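Local coordinates for protein 1-carboxybiuret hydrolase subunit AtzE (Pseudomonas sp., PDB 6C62) that hydrolyses 1-carboxybiuret to urea-1,3-dicarboxylate and ammonia, an amidase-family step in the bacterial degradation of atrazine, at residues I252-F264 and L283-E295. Residues are numbered along the deposited sequence; the frame is centred on the assembly and turned at random.
Sequences IAGLRIGVLGGWF and LGASEVVMWPDAE
V259 and L260 pair in parallel with V288 and V289, joined by hydrogen bonds from V259 N to E287 O (2.9 Å), V289 N to V259 O and G261 N to V289 O. With helix 270-283 between the strands, this is a beta-alpha-beta crossover at one border of the mixed sheet in the amidase fold; strand 288-289 is outermost within the chain, and strand 366-370 flanks 257-260 on its other side. Where the strands part, a water bridges them, donating to G261 O and accepting from W291 N. Branched V259 and V288 suit extended backbone and share one sheet face; L260 and V289 take the other, against L367. A285 is small enough for its CB to come within 3.3 Å of I257 O and to touch I257 CG2, while L283 at the helix end meets I252 and I257. R256 NH2 meets both carboxylate oxygens of E287 at 3.2 Å, a salt bridge whose hydrogen bond to OE2 is weak; OE2 lies at the guanidinium edge, in plane, though the carboxylate is turned by 48°. R256 NH1 hydrogen-bonds D363 O. Glycines suit 261 and 262: V288 CG1 packs on G261 CA and M290 CE on G262 CA, and G262 has positive phi. Beyond the strands, F264 forms a T-shaped (edge-to-face) pair with the five-membered ring of W291, planes at 68°, while W291 NE1 is hydrogen-bonded to Y353 OH. L260 CD1 and W263 CD1 cover opposite F264 faces. With CG anti to the backbone N (chi1 173°), the W263 indole reaches helix 294-312, where E295 CA makes a CH-pi contact over its six-membered ring, 4.2 Å from the centroid, and E295 CG comes within 3.5 Å of W263 CZ3.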
ATOM      1  N   ILE A 252      -2.219  25.556  27.295  1.00 22.55           N
ATOM      2  CA  ILE A 252      -3.143  25.413  26.186  1.00 24.00           C
ATOM      3  C   ILE A 252      -3.759  26.754  25.784  1.00 25.84           C
ATOM      4  O   ILE A 252      -4.734  26.761  25.037  1.00 23.72           O
ATOM      5  CB  ILE A 252      -4.296  24.438  26.547  1.00 24.81           C
ATOM      6  CG1 ILE A 252      -4.960  24.891  27.852  1.00 26.85           C
ATOM      7  CG2 ILE A 252      -3.786  23.007  26.675  1.00 24.89           C
ATOM      8  CD1 ILE A 252      -6.310  24.321  28.066  1.00 30.81           C
ATOM      9  N   ALA A 253      -3.175  27.884  26.214  1.00 27.17           N
ATOM     10  CA  ALA A 253      -3.726  29.215  25.860  1.00 29.18           C
ATOM     11  C   ALA A 253      -3.806  29.343  24.363  1.00 26.55           C
ATOM     12  O   ALA A 253      -2.860  29.053  23.688  1.00 28.75           O
ATOM     13  CB  ALA A 253      -2.915  30.351  26.465  1.00 28.59           C
ATOM     14  N   GLY A 254      -4.975  29.731  23.845  1.00 28.57           N
ATOM     15  CA  GLY A 254      -5.160  29.994  22.430  1.00 26.54           C
ATOM     16  C   GLY A 254      -5.407  28.791  21.530  1.00 29.58           C
ATOM     17  O   GLY A 254      -5.626  28.952  20.326  1.00 28.68           O
ATOM     18  N   LEU A 255      -5.375  27.578  22.089  1.00 27.88           N
ATOM     19  CA  LEU A 255      -5.688  26.387  21.329  1.00 26.16           C
ATOM     20  C   LEU A 255      -7.165  26.234  21.136  1.00 24.02           C
ATOM     21  O   LEU A 255      -7.948  26.577  21.983  1.00 25.94           O
ATOM     22  CB  LEU A 255      -5.100  25.146  21.989  1.00 27.49           C
ATOM     23  CG  LEU A 255      -3.580  25.078  22.127  1.00 28.31           C
ATOM     24  CD1 LEU A 255      -3.245  23.752  22.782  1.00 29.77           C
ATOM     25  CD2 LEU A 255      -2.790  25.226  20.825  1.00 29.31           C
ATOM     26  N   ARG A 256      -7.554  25.681  20.001  1.00 22.63           N
ATOM     27  CA  ARG A 256      -8.943  25.356  19.726  1.00 24.56           C
ATOM     28  C   ARG A 256      -9.222  23.890  20.134  1.00 21.74           C
ATOM     29  O   ARG A 256      -8.649  22.945  19.566  1.00 17.86           O
ATOM     30  CB  ARG A 256      -9.285  25.666  18.261  1.00 29.56           C
ATOM     31  CG  ARG A 256     -10.720  26.247  18.174  1.00 37.12           C
ATOM     32  CD  ARG A 256     -11.257  26.542  16.758  1.00 41.45           C
ATOM     33  NE  ARG A 256     -12.736  26.510  16.774  1.00 43.09           N
ATOM     34  CZ  ARG A 256     -13.542  26.165  15.767  1.00 41.04           C
ATOM     35  NH1 ARG A 256     -13.066  25.808  14.580  1.00 41.01           N
ATOM     36  NH2 ARG A 256     -14.861  26.201  15.950  1.00 45.34           N
ATOM     37  N   ILE A 257     -10.025  23.711  21.180  1.00 19.07           N
ATOM     38  CA  ILE A 257     -10.240  22.374  21.754  1.00 18.30           C
ATOM     39  C   ILE A 257     -11.709  22.053  21.666  1.00 18.48           C
ATOM     40  O   ILE A 257     -12.538  22.831  22.095  1.00 17.54           O
ATOM     41  CB  ILE A 257      -9.714  22.272  23.214  1.00 18.48           C
ATOM     42  CG1 ILE A 257      -8.298  22.871  23.323  1.00 18.80           C
ATOM     43  CG2 ILE A 257      -9.774  20.820  23.755  1.00 17.67           C
ATOM     44  CD1 ILE A 257      -7.563  22.566  24.616  1.00 18.87           C
ATOM     45  N   GLY A 258     -12.042  20.910  21.098  1.00 17.00           N
ATOM     46  CA  GLY A 258     -13.402  20.461  20.975  1.00 15.58           C
ATOM     47  C   GLY A 258     -13.688  19.100  21.553  1.00 15.46           C
ATOM     48  O   GLY A 258     -12.772  18.313  21.831  1.00 16.24           O
ATOM     49  N   VAL A 259     -14.974  18.832  21.734  1.00 15.06           N
ATOM     50  CA  VAL A 259     -15.471  17.574  22.259  1.00 16.36           C
ATOM     51  C   VAL A 259     -16.173  16.805  21.145  1.00 15.70           C
ATOM     52  O   VAL A 259     -17.075  17.354  20.493  1.00 15.06           O
ATOM     53  CB  VAL A 259     -16.505  17.820  23.390  1.00 19.08           C
ATOM     54  CG1 VAL A 259     -17.013  16.534  23.971  1.00 20.41           C
ATOM     55  CG2 VAL A 259     -15.916  18.633  24.494  1.00 20.16           C
ATOM     56  N   LEU A 260     -15.778  15.543  20.912  1.00 15.02           N
ATOM     57  CA  LEU A 260     -16.366  14.764  19.822  1.00 15.84           C
ATOM     58  C   LEU A 260     -17.764  14.328  20.184  1.00 16.18           C
ATOM     59  O   LEU A 260     -17.991  13.938  21.297  1.00 16.28           O
ATOM     60  CB  LEU A 260     -15.526  13.545  19.443  1.00 16.65           C
ATOM     61  CG  LEU A 260     -14.146  13.845  18.864  1.00 17.84           C
ATOM     62  CD1 LEU A 260     -13.461  12.554  18.476  1.00 17.86           C
ATOM     63  CD2 LEU A 260     -14.278  14.752  17.644  1.00 18.75           C
ATOM     64  N   GLY A 261     -18.699  14.426  19.249  1.00 15.81           N
ATOM     65  CA  GLY A 261     -20.044  13.962  19.456  1.00 16.70           C
ATOM     66  C   GLY A 261     -20.340  12.770  18.590  1.00 18.60           C
ATOM     67  O   GLY A 261     -19.415  12.056  18.149  1.00 19.16           O
ATOM     68  N   GLY A 262     -21.625  12.592  18.314  1.00 16.87           N
ATOM     69  CA  GLY A 262     -22.145  11.499  17.485  1.00 18.09           C
ATOM     70  C   GLY A 262     -21.673  10.130  17.944  1.00 16.33           C
ATOM     71  O   GLY A 262     -21.990   9.741  19.062  1.00 17.44           O
ATOM     72  N   TRP A 263     -20.894   9.439  17.104  1.00 14.13           N
ATOM     73  CA  TRP A 263     -20.356   8.103  17.418  1.00 14.66           C
ATOM     74  C   TRP A 263     -19.714   8.059  18.814  1.00 13.95           C
ATOM     75  O   TRP A 263     -19.897   7.102  19.568  1.00 15.18           O
ATOM     76  CB  TRP A 263     -19.280   7.727  16.376  1.00 13.57           C
ATOM     77  CG  TRP A 263     -18.538   6.471  16.666  1.00 13.91           C
ATOM     78  CD1 TRP A 263     -17.314   6.370  17.255  1.00 14.62           C
ATOM     79  CD2 TRP A 263     -18.950   5.145  16.371  1.00 14.20           C
ATOM     80  NE1 TRP A 263     -16.947   5.045  17.359  1.00 14.39           N
ATOM     81  CE2 TRP A 263     -17.940   4.278  16.824  1.00 15.01           C
ATOM     82  CE3 TRP A 263     -20.077   4.606  15.782  1.00 15.73           C
ATOM     83  CZ2 TRP A 263     -18.034   2.881  16.695  1.00 15.74           C
ATOM     84  CZ3 TRP A 263     -20.159   3.226  15.635  1.00 16.29           C
ATOM     85  CH2 TRP A 263     -19.161   2.380  16.120  1.00 16.04           C
ATOM     86  N   PHE A 264     -18.971   9.104  19.139  1.00 14.14           N
ATOM     87  CA  PHE A 264     -18.215   9.176  20.374  1.00 14.96           C
ATOM     88  C   PHE A 264     -19.059   9.523  21.630  1.00 16.68           C
ATOM     89  O   PHE A 264     -18.556   9.402  22.781  1.00 15.70           O
ATOM     90  CB  PHE A 264     -17.066  10.141  20.215  1.00 14.39           C
ATOM     91  CG  PHE A 264     -16.056   9.698  19.215  1.00 14.09           C
ATOM     92  CD1 PHE A 264     -15.015   8.847  19.598  1.00 13.13           C
ATOM     93  CD2 PHE A 264     -16.164  10.061  17.879  1.00 13.92           C
ATOM     94  CE1 PHE A 264     -14.091   8.429  18.653  1.00 12.62           C
ATOM     95  CE2 PHE A 264     -15.238   9.631  16.935  1.00 11.80           C
ATOM     96  CZ  PHE A 264     -14.209   8.829  17.343  1.00 11.94           C
ATOM     97  N   LEU A 283     -10.306  21.867  30.322  1.00 23.67           N
ATOM     98  CA  LEU A 283      -9.593  22.344  29.143  1.00 23.47           C
ATOM     99  C   LEU A 283     -10.261  23.487  28.390  1.00 24.64           C
ATOM    100  O   LEU A 283      -9.737  23.927  27.382  1.00 24.15           O
ATOM    101  CB  LEU A 283      -9.340  21.174  28.147  1.00 22.02           C
ATOM    102  CG  LEU A 283      -8.433  20.074  28.747  1.00 20.35           C
ATOM    103  CD1 LEU A 283      -8.420  18.852  27.861  1.00 22.08           C
ATOM    104  CD2 LEU A 283      -7.011  20.541  28.927  1.00 19.74           C
ATOM    105  N   GLY A 284     -11.412  23.956  28.858  1.00 29.68           N
ATOM    106  CA  GLY A 284     -12.137  25.040  28.183  1.00 30.04           C
ATOM    107  C   GLY A 284     -12.715  24.672  26.830  1.00 30.14           C
ATOM    108  O   GLY A 284     -12.864  25.514  25.973  1.00 30.97           O
ATOM    109  N   ALA A 285     -13.056  23.400  26.639  1.00 29.57           N
ATOM    110  CA  ALA A 285     -13.675  22.946  25.399  1.00 28.47           C
ATOM    111  C   ALA A 285     -15.155  22.925  25.600  1.00 30.75           C
ATOM    112  O   ALA A 285     -15.628  22.290  26.538  1.00 30.08           O
ATOM    113  CB  ALA A 285     -13.232  21.543  25.044  1.00 25.48           C
ATOM    114  N   SER A 286     -15.890  23.616  24.736  1.00 30.36           N
ATOM    115  CA  SER A 286     -17.377  23.624  24.841  1.00 34.20           C
ATOM    116  C   SER A 286     -18.095  23.231  23.576  1.00 33.74           C
ATOM    117  O   SER A 286     -19.204  22.707  23.668  1.00 41.51           O
ATOM    118  CB  SER A 286     -17.883  24.969  25.297  1.00 35.14           C
ATOM    119  OG  SER A 286     -17.235  25.991  24.563  1.00 32.72           O
ATOM    120  N   GLU A 287     -17.470  23.423  22.414  1.00 27.80           N
ATOM    121  CA  GLU A 287     -18.059  23.028  21.149  1.00 29.31           C
ATOM    122  C   GLU A 287     -18.044  21.516  20.921  1.00 27.08           C
ATOM    123  O   GLU A 287     -17.042  20.861  21.182  1.00 25.91           O
ATOM    124  CB  GLU A 287     -17.352  23.715  20.017  1.00 34.36           C
ATOM    125  CG  GLU A 287     -18.053  24.969  19.559  1.00 43.44           C
ATOM    126  CD  GLU A 287     -17.337  25.611  18.395  1.00 49.25           C
ATOM    127  OE1 GLU A 287     -17.583  25.159  17.234  1.00 48.10           O
ATOM    128  OE2 GLU A 287     -16.538  26.556  18.677  1.00 53.12           O
ATOM    129  N   VAL A 288     -19.163  20.987  20.453  1.00 22.52           N
ATOM    130  CA  VAL A 288     -19.293  19.585  20.056  1.00 23.02           C
ATOM    131  C   VAL A 288     -18.915  19.521  18.561  1.00 22.30           C
ATOM    132  O   VAL A 288     -19.375  20.321  17.765  1.00 20.07           O
ATOM    133  CB  VAL A 288     -20.690  19.054  20.359  1.00 23.91           C
ATOM    134  CG1 VAL A 288     -20.904  17.670  19.758  1.00 25.11           C
ATOM    135  CG2 VAL A 288     -20.934  19.033  21.866  1.00 25.10           C
ATOM    136  N   VAL A 289     -18.026  18.619  18.202  1.00 19.63           N
ATOM    137  CA  VAL A 289     -17.465  18.506  16.864  1.00 19.58           C
ATOM    138  C   VAL A 289     -17.778  17.066  16.347  1.00 19.27           C
ATOM    139  O   VAL A 289     -17.652  16.090  17.097  1.00 17.76           O
ATOM    140  CB  VAL A 289     -15.934  18.640  16.941  1.00 21.37           C
ATOM    141  CG1 VAL A 289     -15.272  18.434  15.597  1.00 23.86           C
ATOM    142  CG2 VAL A 289     -15.557  19.956  17.502  1.00 23.06           C
ATOM    143  N   MET A 290     -18.173  16.935  15.076  1.00 18.02           N
ATOM    144  CA  MET A 290     -18.363  15.606  14.479  1.00 19.02           C
ATOM    145  C   MET A 290     -17.069  15.154  13.793  1.00 17.20           C
ATOM    146  O   MET A 290     -16.497  15.866  13.018  1.00 18.27           O
ATOM    147  CB  MET A 290     -19.551  15.582  13.519  1.00 21.59           C
ATOM    148  CG  MET A 290     -20.834  16.041  14.257  1.00 25.15           C
ATOM    149  SD  MET A 290     -21.279  14.991  15.712  1.00 30.57           S
ATOM    150  CE  MET A 290     -22.238  13.808  14.757  1.00 40.09           C
ATOM    151  N   TRP A 291     -16.626  13.960  14.123  1.00 14.79           N
ATOM    152  CA  TRP A 291     -15.489  13.322  13.457  1.00 14.94           C
ATOM    153  C   TRP A 291     -16.040  12.779  12.134  1.00 17.52           C
ATOM    154  O   TRP A 291     -17.148  12.222  12.103  1.00 18.69           O
ATOM    155  CB  TRP A 291     -14.972  12.209  14.348  1.00 15.00           C
ATOM    156  CG  TRP A 291     -13.735  11.494  13.864  1.00 13.40           C
ATOM    157  CD1 TRP A 291     -13.709  10.417  13.059  1.00 13.90           C
ATOM    158  CD2 TRP A 291     -12.397  11.754  14.223  1.00 12.60           C
ATOM    159  NE1 TRP A 291     -12.436   9.993  12.883  1.00 12.59           N
ATOM    160  CE2 TRP A 291     -11.601  10.809  13.574  1.00 11.73           C
ATOM    161  CE3 TRP A 291     -11.784  12.698  15.032  1.00 12.86           C
ATOM    162  CZ2 TRP A 291     -10.242  10.761  13.705  1.00 12.43           C
ATOM    163  CZ3 TRP A 291     -10.398  12.677  15.154  1.00 13.71           C
ATOM    164  CH2 TRP A 291      -9.632  11.708  14.494  1.00 12.74           C
ATOM    165  N   PRO A 292     -15.324  12.981  11.022  1.00 16.94           N
ATOM    166  CA  PRO A 292     -15.865  12.454   9.756  1.00 18.05           C
ATOM    167  C   PRO A 292     -15.954  10.892   9.675  1.00 16.98           C
ATOM    168  O   PRO A 292     -14.968  10.185   9.951  1.00 16.65           O
ATOM    169  CB  PRO A 292     -14.859  13.006   8.734  1.00 19.11           C
ATOM    170  CG  PRO A 292     -13.560  12.977   9.488  1.00 17.93           C
ATOM    171  CD  PRO A 292     -13.988  13.561  10.816  1.00 18.30           C
ATOM    172  N   ASP A 293     -17.110  10.381   9.303  1.00 16.59           N
ATOM    173  CA  ASP A 293     -17.298   8.983   8.964  1.00 16.13           C
ATOM    174  C   ASP A 293     -16.755   8.030  10.033  1.00 15.09           C
ATOM    175  O   ASP A 293     -16.097   7.037   9.702  1.00 13.48           O
ATOM    176  CB  ASP A 293     -16.577   8.651   7.638  1.00 19.19           C
ATOM    177  CG  ASP A 293     -17.146   9.395   6.432  1.00 22.80           C
ATOM    178  OD1 ASP A 293     -18.343   9.754   6.454  1.00 25.88           O
ATOM    179  OD2 ASP A 293     -16.388   9.617   5.453  1.00 25.80           O
ATOM    180  N   ALA A 294     -17.045   8.281  11.291  1.00 14.72           N
ATOM    181  CA  ALA A 294     -16.328   7.546  12.382  1.00 15.07           C
ATOM    182  C   ALA A 294     -16.663   6.059  12.364  1.00 14.93           C
ATOM    183  O   ALA A 294     -15.766   5.224  12.495  1.00 14.86           O
ATOM    184  CB  ALA A 294     -16.660   8.138  13.731  1.00 16.23           C
ATOM    185  N   GLU A 295     -17.937   5.735  12.191  1.00 13.53           N
ATOM    186  CA  GLU A 295     -18.350   4.364  12.197  1.00 15.17           C
ATOM    187  C   GLU A 295     -17.737   3.594  10.983  1.00 15.13           C
ATOM    188  O   GLU A 295     -17.427   2.410  11.098  1.00 12.06           O
ATOM    189  CB  GLU A 295     -19.868   4.244  12.139  1.00 15.38           C
ATOM    190  CG  GLU A 295     -20.352   2.809  12.174  1.00 17.32           C
ATOM    191  CD  GLU A 295     -21.871   2.656  12.295  1.00 21.21           C
ATOM    192  OE1 GLU A 295     -22.615   3.603  11.922  1.00 19.42           O
ATOM    193  OE2 GLU A 295     -22.287   1.562  12.760  1.00 22.70           O
TER
HETATM  194  O   HOH W   1     -18.301  12.094  15.666  1.00 20.99           O